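Local coordinates for peptidase M16 C-terminal domain-containing protein (PDB 3D3Y) that is of unknown function but belongs to the M16 peptidase family and may bind a metal ion, at residues I117-I122 and Y192-L196; S47-E51 and F75-V79; I90-I94 and A109-L113; I203-G207 and W371-Y376. The contacts are given in a common frame with arbitrary orientation. Residues are numbered along the deposited sequence.

Interactions 1, 2 and 3 lie on one face of the six-stranded sheet. Interaction 4 lies on the other face. Interaction 2 brings helix 40-52 to the edge strand 74-82. Interaction 3 sets helix 105-118 on the neighbouring strand 85-95, and interaction 1 joins the end of that helix to helix 185-198. The centres of interactions 1 and 2 are about 12 Å apart, as are those of 2 and 3, and all three touch one another. Along the chain they close in the order 2, 3, 1. Interaction 4 comes last, its centre about 14 Å from that of interaction 3. It places helix 368-380, from the second half of the chain, against strand 200-207.

Interaction 1: residues I117-I122 and Y192-L196; sequences IFAPNI and YQKML
Residues 117-122 run from the last turn of a helix, I117 and F118, into an extended loop. A119 is the first residue to leave helical angles, and N121 centres an inverse gamma turn. Residues 192-196 are helical throughout. The nearest CA pairs are I117 with L196 at 8.2 Å and P120 with Y192 at 8.9 Å. One hydrogen bond crosses the contact. Y192, with chi1 t, points toward the loop, and its OH donates to I117 O over a very short 2.5 Å. There is also one CH-pi contact: P120 CG lies over a face of the Y192 ring, 3.8 Å from the centroid. Apolar side chains make further contacts. I122 CD1 is 3.7 Å from Y192 CD2. L196, with chi1 t and chi2 p, takes I117 CG2 at 3.5 Å from its CD1 and F118 CD1 at 3.7 Å from its CD2. This is a helix C-terminal end and its exit loop packed against a second helix, consistent with the first alpha+beta domain of an M16-type fold.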
loop_
_atom_site.group_PDB
_atom_site.type_symbol
_atom_site.label_atom_id
_atom_site.label_comp_id
_atom_site.label_asym_id
_atom_site.label_seq_id
_atom_site.Cartn_x
_atom_site.Cartn_y
_atom_site.Cartn_z
ATOM N N ILE A 117 4.030 21.420 -6.018
ATOM C CA ILE A 117 3.344 20.745 -7.127
ATOM C C ILE A 117 3.554 21.393 -8.490
ATOM O O ILE A 117 3.799 20.692 -9.490
ATOM C CB ILE A 117 1.846 20.587 -6.818
ATOM C CG1 ILE A 117 1.681 19.684 -5.580
ATOM C CG2 ILE A 117 1.095 20.044 -8.031
ATOM C CD1 ILE A 117 0.226 19.624 -5.092
ATOM N N PHE A 118 3.498 22.722 -8.522
ATOM C CA PHE A 118 3.555 23.471 -9.768
ATOM C C PHE A 118 4.884 24.164 -10.053
ATOM O O PHE A 118 5.087 24.694 -11.144
ATOM C CB PHE A 118 2.399 24.471 -9.780
ATOM C CG PHE A 118 1.048 23.812 -9.737
ATOM C CD1 PHE A 118 0.442 23.384 -10.912
ATOM C CD2 PHE A 118 0.392 23.602 -8.522
ATOM C CE1 PHE A 118 -0.803 22.759 -10.882
ATOM C CE2 PHE A 118 -0.853 22.975 -8.481
ATOM C CZ PHE A 118 -1.443 22.543 -9.677
ATOM N N ALA A 119 5.785 24.185 -9.077
ATOM C CA ALA A 119 7.094 24.795 -9.306
ATOM C C ALA A 119 8.192 23.844 -8.868
ATOM O O ALA A 119 8.992 24.180 -8.004
ATOM C CB ALA A 119 7.226 26.190 -8.604
ATOM N N PRO A 120 8.235 22.643 -9.478
ATOM C CA PRO A 120 9.303 21.715 -9.128
ATOM C C PRO A 120 10.628 22.228 -9.675
ATOM O O PRO A 120 10.649 23.189 -10.461
ATOM C CB PRO A 120 8.887 20.444 -9.858
ATOM C CG PRO A 120 8.150 20.939 -11.052
ATOM C CD PRO A 120 7.325 22.044 -10.487
ATOM N N ASN A 121 11.712 21.581 -9.279
ATOM C CA ASN A 121 13.048 22.037 -9.608
ATOM C C ASN A 121 13.449 21.547 -11.008
ATOM O O ASN A 121 14.334 20.702 -11.166
ATOM C CB ASN A 121 14.031 21.563 -8.529
ATOM C CG ASN A 121 15.366 22.296 -8.594
ATOM O OD1 ASN A 121 15.538 23.237 -9.377
ATOM N ND2 ASN A 121 16.331 21.857 -7.760
ATOM N N ILE A 122 12.748 22.067 -12.012
ATOM C CA ILE A 122 12.991 21.708 -13.403
ATOM C C ILE A 122 13.470 22.950 -14.115
ATOM O O ILE A 122 12.882 24.042 -13.931
ATOM C CB ILE A 122 11.689 21.163 -14.090
ATOM C CG1 ILE A 122 11.145 19.922 -13.331
ATOM C CG2 ILE A 122 11.919 20.919 -15.620
ATOM C CD1 ILE A 122 9.864 19.373 -13.889
ATOM N N TYR A 192 6.663 14.051 -14.964
ATOM C CA TYR A 192 6.020 15.071 -14.120
ATOM C C TYR A 192 4.870 15.774 -14.868
ATOM O O TYR A 192 3.745 15.905 -14.351
ATOM C CB TYR A 192 7.034 16.117 -13.642
ATOM C CG TYR A 192 6.365 17.384 -13.156
ATOM C CD1 TYR A 192 5.784 17.447 -11.874
ATOM C CD2 TYR A 192 6.305 18.521 -13.985
ATOM C CE1 TYR A 192 5.147 18.624 -11.425
ATOM C CE2 TYR A 192 5.683 19.683 -13.555
ATOM C CZ TYR A 192 5.117 19.730 -12.267
ATOM O OH TYR A 192 4.478 20.886 -11.867
ATOM N N GLN A 193 5.139 16.208 -16.088
ATOM C CA GLN A 193 4.137 16.949 -16.863
ATOM C C GLN A 193 2.922 16.097 -17.184
ATOM O O GLN A 193 1.795 16.580 -17.163
ATOM C CB GLN A 193 4.754 17.489 -18.152
ATOM C CG GLN A 193 5.507 18.773 -17.891
ATOM C CD GLN A 193 6.435 19.136 -19.020
ATOM O OE1 GLN A 193 5.995 19.605 -20.085
ATOM N NE2 GLN A 193 7.747 18.941 -18.792
ATOM N N LYS A 194 3.163 14.829 -17.502
ATOM C CA LYS A 194 2.074 13.881 -17.806
ATOM C C LYS A 194 1.227 13.539 -16.556
ATOM O O LYS A 194 0.007 13.595 -16.609
ATOM C CB LYS A 194 2.629 12.607 -18.475
ATOM C CG LYS A 194 1.551 11.557 -18.778
ATOM C CD LYS A 194 2.103 10.202 -19.271
ATOM C CE LYS A 194 1.047 9.465 -20.108
ATOM N NZ LYS A 194 0.815 10.086 -21.452
HETATM N N MSE A 195 1.881 13.232 -15.427
HETATM C CA MSE A 195 1.154 13.036 -14.174
HETATM C C MSE A 195 0.287 14.261 -13.834
HETATM O O MSE A 195 -0.901 14.121 -13.546
HETATM C CB MSE A 195 2.074 12.719 -13.009
HETATM C CG MSE A 195 1.261 12.379 -11.735
HETATM SE SE MSE A 195 2.367 11.950 -10.233
HETATM C CE MSE A 195 2.718 13.755 -9.692
ATOM N N LEU A 196 0.865 15.460 -13.927
ATOM C CA LEU A 196 0.149 16.660 -13.525
ATOM C C LEU A 196 -1.079 16.882 -14.414
ATOM O O LEU A 196 -2.130 17.253 -13.915
ATOM C CB LEU A 196 1.073 17.897 -13.474
ATOM C CG LEU A 196 0.546 19.138 -12.704
ATOM C CD1 LEU A 196 0.203 18.895 -11.231
ATOM C CD2 LEU A 196 1.448 20.386 -12.839
#

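Interaction 2: residues S47-E51 and F75-V79; sequences SSLME and FGIGV
Helix residues 47-51 run almost antiparallel to strand residues 75-79, at 167° between N-to-C directions. The segment axes approach to 7.3 Å. S47 and I77 have the nearest CA atoms, 5.4 Å apart. I77 points toward the helix with chi1 m and chi2 t. I77 CG2 is 3.6 Å from S47 CB, and I77 CD1 is 3.7 Å from M50 CB. E51 extends its side chain, with chi1 and chi2 both t, to the strand backbone. E51 OE2 accepts a nearly straight hydrogen bond from I77 N at 2.8 Å. A water donates to I77 O at 2.8 Å and makes weak, longer bonds to S47 OG and S48 OG. S47 OG also bonds to T44 O. The edge of the F75 ring faces the helix, with F75 CE2 3.6 Å from E51 O. This is a helix on the face of an edge strand, tied to its backbone by one side chain. Strand 74-82 pairs with strand 85-95. Helix 105-118 lies near F75 and I77, and helices 129-148 and 185-198 touch L49.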
loop_
_atom_site.group_PDB
_atom_site.type_symbol
_atom_site.label_atom_id
_atom_site.label_comp_id
_atom_site.label_asym_id
_atom_site.label_seq_id
_atom_site.Cartn_x
_atom_site.Cartn_y
_atom_site.Cartn_z
ATOM N N SER A 47 8.521 11.046 -6.681
ATOM C CA SER A 47 8.148 11.372 -5.313
ATOM C C SER A 47 9.385 11.827 -4.522
ATOM O O SER A 47 9.285 12.737 -3.678
ATOM C CB SER A 47 7.423 10.191 -4.636
ATOM O OG SER A 47 8.321 9.162 -4.255
ATOM N N SER A 48 10.556 11.229 -4.782
ATOM C CA SER A 48 11.772 11.701 -4.114
ATOM C C SER A 48 12.214 13.070 -4.636
ATOM O O SER A 48 12.643 13.908 -3.870
ATOM C CB SER A 48 12.930 10.738 -4.306
ATOM O OG SER A 48 12.757 9.629 -3.456
ATOM N N LEU A 49 12.058 13.300 -5.931
ATOM C CA LEU A 49 12.522 14.545 -6.529
ATOM C C LEU A 49 11.697 15.709 -6.023
ATOM O O LEU A 49 12.272 16.766 -5.660
ATOM C CB LEU A 49 12.488 14.474 -8.059
ATOM C CG LEU A 49 13.437 13.473 -8.738
ATOM C CD1 LEU A 49 13.085 13.246 -10.212
ATOM C CD2 LEU A 49 14.920 13.923 -8.644
HETATM N N MSE A 50 10.376 15.525 -5.965
HETATM C CA MSE A 50 9.499 16.643 -5.615
HETATM C C MSE A 50 9.530 16.965 -4.122
HETATM O O MSE A 50 9.172 18.072 -3.711
HETATM C CB MSE A 50 8.082 16.377 -6.104
HETATM C CG MSE A 50 8.050 16.343 -7.646
HETATM SE SE MSE A 50 6.240 16.002 -8.234
HETATM C CE MSE A 50 5.315 17.487 -7.366
ATOM N N GLU A 51 9.993 16.008 -3.318
ATOM C CA GLU A 51 10.074 16.167 -1.864
ATOM C C GLU A 51 11.354 16.882 -1.411
ATOM O O GLU A 51 11.330 17.643 -0.435
ATOM C CB GLU A 51 10.029 14.766 -1.227
ATOM C CG GLU A 51 10.086 14.732 0.270
ATOM C CD GLU A 51 10.140 13.288 0.785
ATOM O OE1 GLU A 51 11.166 12.620 0.554
ATOM O OE2 GLU A 51 9.152 12.818 1.377
ATOM N N PHE A 75 6.117 17.351 6.298
ATOM C CA PHE A 75 5.875 17.249 4.861
ATOM C C PHE A 75 6.533 15.993 4.303
ATOM O O PHE A 75 7.693 15.691 4.615
ATOM C CB PHE A 75 6.417 18.498 4.167
ATOM C CG PHE A 75 6.555 18.364 2.662
ATOM C CD1 PHE A 75 5.441 18.223 1.856
ATOM C CD2 PHE A 75 7.811 18.379 2.074
ATOM C CE1 PHE A 75 5.561 18.113 0.460
ATOM C CE2 PHE A 75 7.958 18.272 0.685
ATOM C CZ PHE A 75 6.826 18.144 -0.124
ATOM N N GLY A 76 5.811 15.252 3.456
ATOM C CA GLY A 76 6.455 14.107 2.806
ATOM C C GLY A 76 5.713 13.728 1.553
ATOM O O GLY A 76 4.532 14.067 1.390
ATOM N N ILE A 77 6.406 13.036 0.654
ATOM C CA ILE A 77 5.807 12.461 -0.543
ATOM C C ILE A 77 6.253 10.993 -0.645
ATOM O O ILE A 77 7.456 10.666 -0.437
ATOM C CB ILE A 77 6.208 13.248 -1.831
ATOM C CG1 ILE A 77 6.007 14.764 -1.653
ATOM C CG2 ILE A 77 5.402 12.769 -3.060
ATOM C CD1 ILE A 77 6.328 15.591 -2.974
ATOM N N GLY A 78 5.301 10.112 -0.949
ATOM C CA GLY A 78 5.648 8.710 -1.260
ATOM C C GLY A 78 4.632 8.104 -2.240
ATOM O O GLY A 78 3.779 8.803 -2.760
ATOM N N VAL A 79 4.729 6.793 -2.470
ATOM C CA VAL A 79 3.856 6.120 -3.395
ATOM C C VAL A 79 3.377 4.836 -2.778
ATOM O O VAL A 79 4.025 4.280 -1.869
ATOM C CB VAL A 79 4.548 5.801 -4.757
ATOM C CG1 VAL A 79 4.921 7.076 -5.481
ATOM C CG2 VAL A 79 5.792 4.927 -4.547
HETATM O O HOH W 1 9.957 9.848 -1.412
#

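Interaction 3: residues I90-I94 and A109-L113; sequences ISMNI and AVDFL
Strand residues 90-94 face helix residues 109-113 across a buried apolar layer. The segments run roughly antiparallel, at 156°, with axes 10.7 Å apart at closest. I90 lies nearest L113, with CA atoms 8.6 Å apart, and I94 nearest A109, at 7.7 Å. The strand alternates, so I90, M92 and I94 point toward the helix. I90, with chi1 m, brings CG2 to 3.9 Å from L113 CD2. M92 is a selenomethionine with chi1 m, chi2 t and chi3 p. It reaches into the middle of the contact. M92 SE is 3.6 Å from L113 CD2, and M92 CE is 3.7 Å from F112 CD2 and 4.0 Å from A109 CB. M92 SE also sits at the edge of the F112 ring, 5.2 Å from the centroid, a Met-aromatic contact. I94, with chi1 p, places CD1 3.8 Å from A109 CB. F112 meets F75 of the adjoining strand edge-to-face. No hydrogen bond crosses the two segments. This is helix-on-sheet packing, a helix layer on the mixed beta sheet of a domain consistent with the M16 type.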
loop_
_atom_site.group_PDB
_atom_site.type_symbol
_atom_site.label_atom_id
_atom_site.label_comp_id
_atom_site.label_asym_id
_atom_site.label_seq_id
_atom_site.Cartn_x
_atom_site.Cartn_y
_atom_site.Cartn_z
ATOM N N ILE A 90 1.073 13.180 -1.494
ATOM C CA ILE A 90 1.783 14.303 -0.868
ATOM C C ILE A 90 1.032 14.600 0.407
ATOM O O ILE A 90 -0.179 14.856 0.387
ATOM C CB ILE A 90 1.772 15.549 -1.767
ATOM C CG1 ILE A 90 2.466 15.247 -3.108
ATOM C CG2 ILE A 90 2.422 16.759 -1.065
ATOM C CD1 ILE A 90 2.225 16.366 -4.158
ATOM N N SER A 91 1.756 14.538 1.521
ATOM C CA SER A 91 1.145 14.676 2.844
ATOM C C SER A 91 1.767 15.853 3.574
ATOM O O SER A 91 2.984 16.089 3.448
ATOM C CB SER A 91 1.432 13.402 3.655
ATOM O OG SER A 91 0.818 12.269 3.029
HETATM N N MSE A 92 0.942 16.537 4.380
HETATM C CA MSE A 92 1.388 17.590 5.272
HETATM C C MSE A 92 0.589 17.536 6.559
HETATM O O MSE A 92 -0.613 17.201 6.554
HETATM C CB MSE A 92 1.157 18.968 4.671
HETATM C CG MSE A 92 2.155 19.421 3.680
HETATM SE SE MSE A 92 1.833 21.289 3.193
HETATM C CE MSE A 92 2.805 22.255 4.511
ATOM N N ASN A 93 1.256 17.891 7.651
ATOM C CA ASN A 93 0.640 18.073 8.979
ATOM C C ASN A 93 1.059 19.483 9.436
ATOM O O ASN A 93 2.251 19.842 9.379
ATOM C CB ASN A 93 1.144 16.984 9.940
ATOM C CG ASN A 93 0.312 16.863 11.243
ATOM O OD1 ASN A 93 0.863 16.518 12.313
ATOM N ND2 ASN A 93 -0.995 17.103 11.159
ATOM N N ILE A 94 0.083 20.298 9.814
ATOM C CA ILE A 94 0.311 21.668 10.284
ATOM C C ILE A 94 -0.477 21.926 11.552
ATOM O O ILE A 94 -1.552 21.333 11.771
ATOM C CB ILE A 94 -0.124 22.701 9.214
ATOM C CG1 ILE A 94 -1.631 22.570 8.931
ATOM C CG2 ILE A 94 0.659 22.463 7.941
ATOM C CD1 ILE A 94 -2.129 23.463 7.826
ATOM N N ALA A 109 0.029 26.976 4.053
ATOM C CA ALA A 109 0.259 25.587 3.612
ATOM C C ALA A 109 -0.129 25.366 2.155
ATOM O O ALA A 109 0.602 24.704 1.423
ATOM C CB ALA A 109 -0.441 24.550 4.564
ATOM N N VAL A 110 -1.273 25.893 1.721
ATOM C CA VAL A 110 -1.678 25.737 0.313
ATOM C C VAL A 110 -0.672 26.399 -0.617
ATOM O O VAL A 110 -0.365 25.874 -1.666
ATOM C CB VAL A 110 -3.091 26.279 0.042
ATOM C CG1 VAL A 110 -3.442 26.230 -1.445
ATOM C CG2 VAL A 110 -4.122 25.492 0.840
ATOM N N ASP A 111 -0.152 27.555 -0.237
ATOM C CA ASP A 111 0.903 28.184 -1.027
ATOM C C ASP A 111 2.108 27.247 -1.127
ATOM O O ASP A 111 2.706 27.107 -2.189
ATOM C CB ASP A 111 1.308 29.548 -0.434
ATOM C CG ASP A 111 2.435 30.230 -1.229
ATOM O OD1 ASP A 111 2.143 30.755 -2.320
ATOM O OD2 ASP A 111 3.601 30.259 -0.761
ATOM N N PHE A 112 2.464 26.599 -0.024
ATOM C CA PHE A 112 3.617 25.678 -0.052
ATOM C C PHE A 112 3.367 24.488 -0.974
ATOM O O PHE A 112 4.240 24.106 -1.779
ATOM C CB PHE A 112 3.936 25.164 1.349
ATOM C CG PHE A 112 5.130 24.253 1.391
ATOM C CD1 PHE A 112 6.413 24.775 1.277
ATOM C CD2 PHE A 112 4.965 22.881 1.543
ATOM C CE1 PHE A 112 7.541 23.923 1.326
ATOM C CE2 PHE A 112 6.081 22.018 1.615
ATOM C CZ PHE A 112 7.369 22.545 1.501
ATOM N N LEU A 113 2.182 23.899 -0.867
ATOM C CA LEU A 113 1.762 22.889 -1.832
ATOM C C LEU A 113 1.834 23.381 -3.279
ATOM O O LEU A 113 2.254 22.640 -4.185
ATOM C CB LEU A 113 0.365 22.357 -1.518
ATOM C CG LEU A 113 0.173 21.631 -0.180
ATOM C CD1 LEU A 113 -1.302 21.442 0.018
ATOM C CD2 LEU A 113 0.942 20.299 -0.199
#

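Interaction 4: residues I203-G207 and W371-Y376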
loop_
_atom_site.group_PDB
_atom_site.type_symbol
_atom_site.label_atom_id
_atom_site.label_comp_id
_atom_site.label_asym_id
_atom_site.label_seq_id
_atom_site.Cartn_x
_atom_site.Cartn_y
_atom_site.Cartn_z
ATOM N N ILE A 203 -7.953 15.808 -2.987
ATOM C CA ILE A 203 -7.282 16.567 -1.940
ATOM C C ILE A 203 -8.159 16.457 -0.730
ATOM O O ILE A 203 -9.396 16.678 -0.812
ATOM C CB ILE A 203 -7.121 18.047 -2.339
ATOM C CG1 ILE A 203 -6.273 18.137 -3.607
ATOM C CG2 ILE A 203 -6.487 18.840 -1.185
ATOM C CD1 ILE A 203 -6.164 19.546 -4.193
ATOM N N PHE A 204 -7.538 16.056 0.371
ATOM C CA PHE A 204 -8.235 15.882 1.640
ATOM C C PHE A 204 -7.675 16.809 2.707
ATOM O O PHE A 204 -6.446 17.003 2.816
ATOM C CB PHE A 204 -8.111 14.433 2.110
ATOM C CG PHE A 204 -8.899 13.472 1.286
ATOM C CD1 PHE A 204 -10.112 12.983 1.744
ATOM C CD2 PHE A 204 -8.429 13.055 0.034
ATOM C CE1 PHE A 204 -10.855 12.104 0.970
ATOM C CE2 PHE A 204 -9.173 12.169 -0.734
ATOM C CZ PHE A 204 -10.370 11.694 -0.270
ATOM N N VAL A 205 -8.584 17.374 3.495
ATOM C CA VAL A 205 -8.221 18.195 4.625
ATOM C C VAL A 205 -9.023 17.697 5.807
ATOM O O VAL A 205 -10.259 17.731 5.788
ATOM C CB VAL A 205 -8.522 19.710 4.374
ATOM C CG1 VAL A 205 -8.078 20.524 5.583
ATOM C CG2 VAL A 205 -7.801 20.171 3.123
ATOM N N LEU A 206 -8.310 17.218 6.825
ATOM C CA LEU A 206 -8.915 16.690 8.037
ATOM C C LEU A 206 -8.450 17.529 9.220
ATOM O O LEU A 206 -7.231 17.581 9.535
ATOM C CB LEU A 206 -8.530 15.213 8.238
ATOM C CG LEU A 206 -8.830 14.613 9.624
ATOM C CD1 LEU A 206 -10.266 14.197 9.677
ATOM C CD2 LEU A 206 -7.954 13.432 9.899
ATOM N N GLY A 207 -9.404 18.175 9.885
ATOM C CA GLY A 207 -9.067 19.001 11.052
ATOM C C GLY A 207 -10.194 19.969 11.371
ATOM O O GLY A 207 -11.280 19.892 10.751
ATOM N N TRP A 371 -7.762 7.399 9.507
ATOM C CA TRP A 371 -9.039 8.022 9.195
ATOM C C TRP A 371 -9.017 8.513 7.735
ATOM O O TRP A 371 -9.887 8.133 6.946
ATOM C CB TRP A 371 -9.356 9.140 10.197
ATOM C CG TRP A 371 -10.740 9.718 10.081
ATOM C CD1 TRP A 371 -11.660 9.462 9.101
ATOM C CD2 TRP A 371 -11.349 10.688 10.951
ATOM N NE1 TRP A 371 -12.811 10.191 9.318
ATOM C CE2 TRP A 371 -12.644 10.957 10.442
ATOM C CE3 TRP A 371 -10.930 11.355 12.116
ATOM C CZ2 TRP A 371 -13.526 11.856 11.061
ATOM C CZ3 TRP A 371 -11.799 12.250 12.721
ATOM C CH2 TRP A 371 -13.083 12.496 12.193
ATOM N N LEU A 372 -7.998 9.288 7.362
ATOM C CA LEU A 372 -7.832 9.704 5.947
ATOM C C LEU A 372 -7.909 8.553 4.939
ATOM O O LEU A 372 -8.605 8.679 3.940
ATOM C CB LEU A 372 -6.560 10.544 5.713
ATOM C CG LEU A 372 -6.543 12.019 6.098
ATOM C CD1 LEU A 372 -5.115 12.579 5.981
ATOM C CD2 LEU A 372 -7.514 12.893 5.284
ATOM N N GLU A 373 -7.231 7.437 5.217
ATOM C CA GLU A 373 -7.300 6.238 4.365
ATOM C C GLU A 373 -8.701 5.617 4.274
ATOM O O GLU A 373 -9.108 5.192 3.196
ATOM C CB GLU A 373 -6.278 5.158 4.762
ATOM C CG GLU A 373 -4.804 5.576 4.652
ATOM C CD GLU A 373 -4.420 6.078 3.245
ATOM O OE1 GLU A 373 -5.023 5.635 2.241
ATOM O OE2 GLU A 373 -3.529 6.933 3.148
ATOM N N LYS A 374 -9.419 5.538 5.399
ATOM C CA LYS A 374 -10.821 5.105 5.386
ATOM C C LYS A 374 -11.646 6.039 4.504
ATOM O O LYS A 374 -12.459 5.576 3.714
ATOM C CB LYS A 374 -11.421 5.061 6.808
ATOM C CG LYS A 374 -10.835 3.966 7.686
ATOM C CD LYS A 374 -11.504 3.857 9.082
ATOM C CE LYS A 374 -10.852 2.698 9.862
ATOM N NZ LYS A 374 -11.160 2.702 11.332
ATOM N N GLU A 375 -11.440 7.343 4.648
ATOM C CA GLU A 375 -12.161 8.336 3.838
ATOM C C GLU A 375 -11.876 8.151 2.347
ATOM O O GLU A 375 -12.780 8.234 1.516
ATOM C CB GLU A 375 -11.808 9.769 4.259
ATOM C CG GLU A 375 -12.331 10.180 5.634
ATOM C CD GLU A 375 -13.836 10.445 5.660
ATOM O OE1 GLU A 375 -14.481 10.469 4.584
ATOM O OE2 GLU A 375 -14.379 10.637 6.774
ATOM N N TYR A 376 -10.614 7.884 2.014
ATOM C CA TYR A 376 -10.264 7.664 0.628
ATOM C C TYR A 376 -10.958 6.432 0.051
ATOM O O TYR A 376 -11.591 6.515 -1.009
ATOM C CB TYR A 376 -8.749 7.613 0.447
ATOM C CG TYR A 376 -8.336 7.775 -0.995
ATOM C CD1 TYR A 376 -8.336 9.017 -1.597
ATOM C CD2 TYR A 376 -7.951 6.672 -1.758
ATOM C CE1 TYR A 376 -7.969 9.179 -2.934
ATOM C CE2 TYR A 376 -7.582 6.817 -3.095
ATOM C CZ TYR A 376 -7.575 8.076 -3.672
ATOM O OH TYR A 376 -7.179 8.220 -4.984
#
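W371 opens the helix segment and points toward the strand. L206 CD1 stands over the face of the W371 six-membered ring, 3.8 Å from the centroid and 10° off the normal, a clear CH-pi contact. W371 NE1 also donates to E375 OE2 at 3.0 Å, one turn on in the same helix. L372 fills the space between the two inward strand residues. L372 CD2 lies 3.6 Å from F204 CB and 3.9 Å from L206 CB. E375 touches the F204 ring through its aliphatic part, E375 CB to F204 CE1 at 4.1 Å. Y376 closes the segment. Y376 CD1 is 3.4 Å from F204 CE2, and the two rings meet obliquely with centroids 5.7 Å apart. The segments cross at 137°, with axes 10.0 Å apart. I203 and V205 point away, toward the sheet face where helix 211-219 lies. Helix 368-380 makes a largely apolar contact, with polar contacts from E373 to R30 and Y376 to R30 and N32. It joins the later part of the chain to the six-stranded sheet, consistent with an M16-type alpha+beta fold.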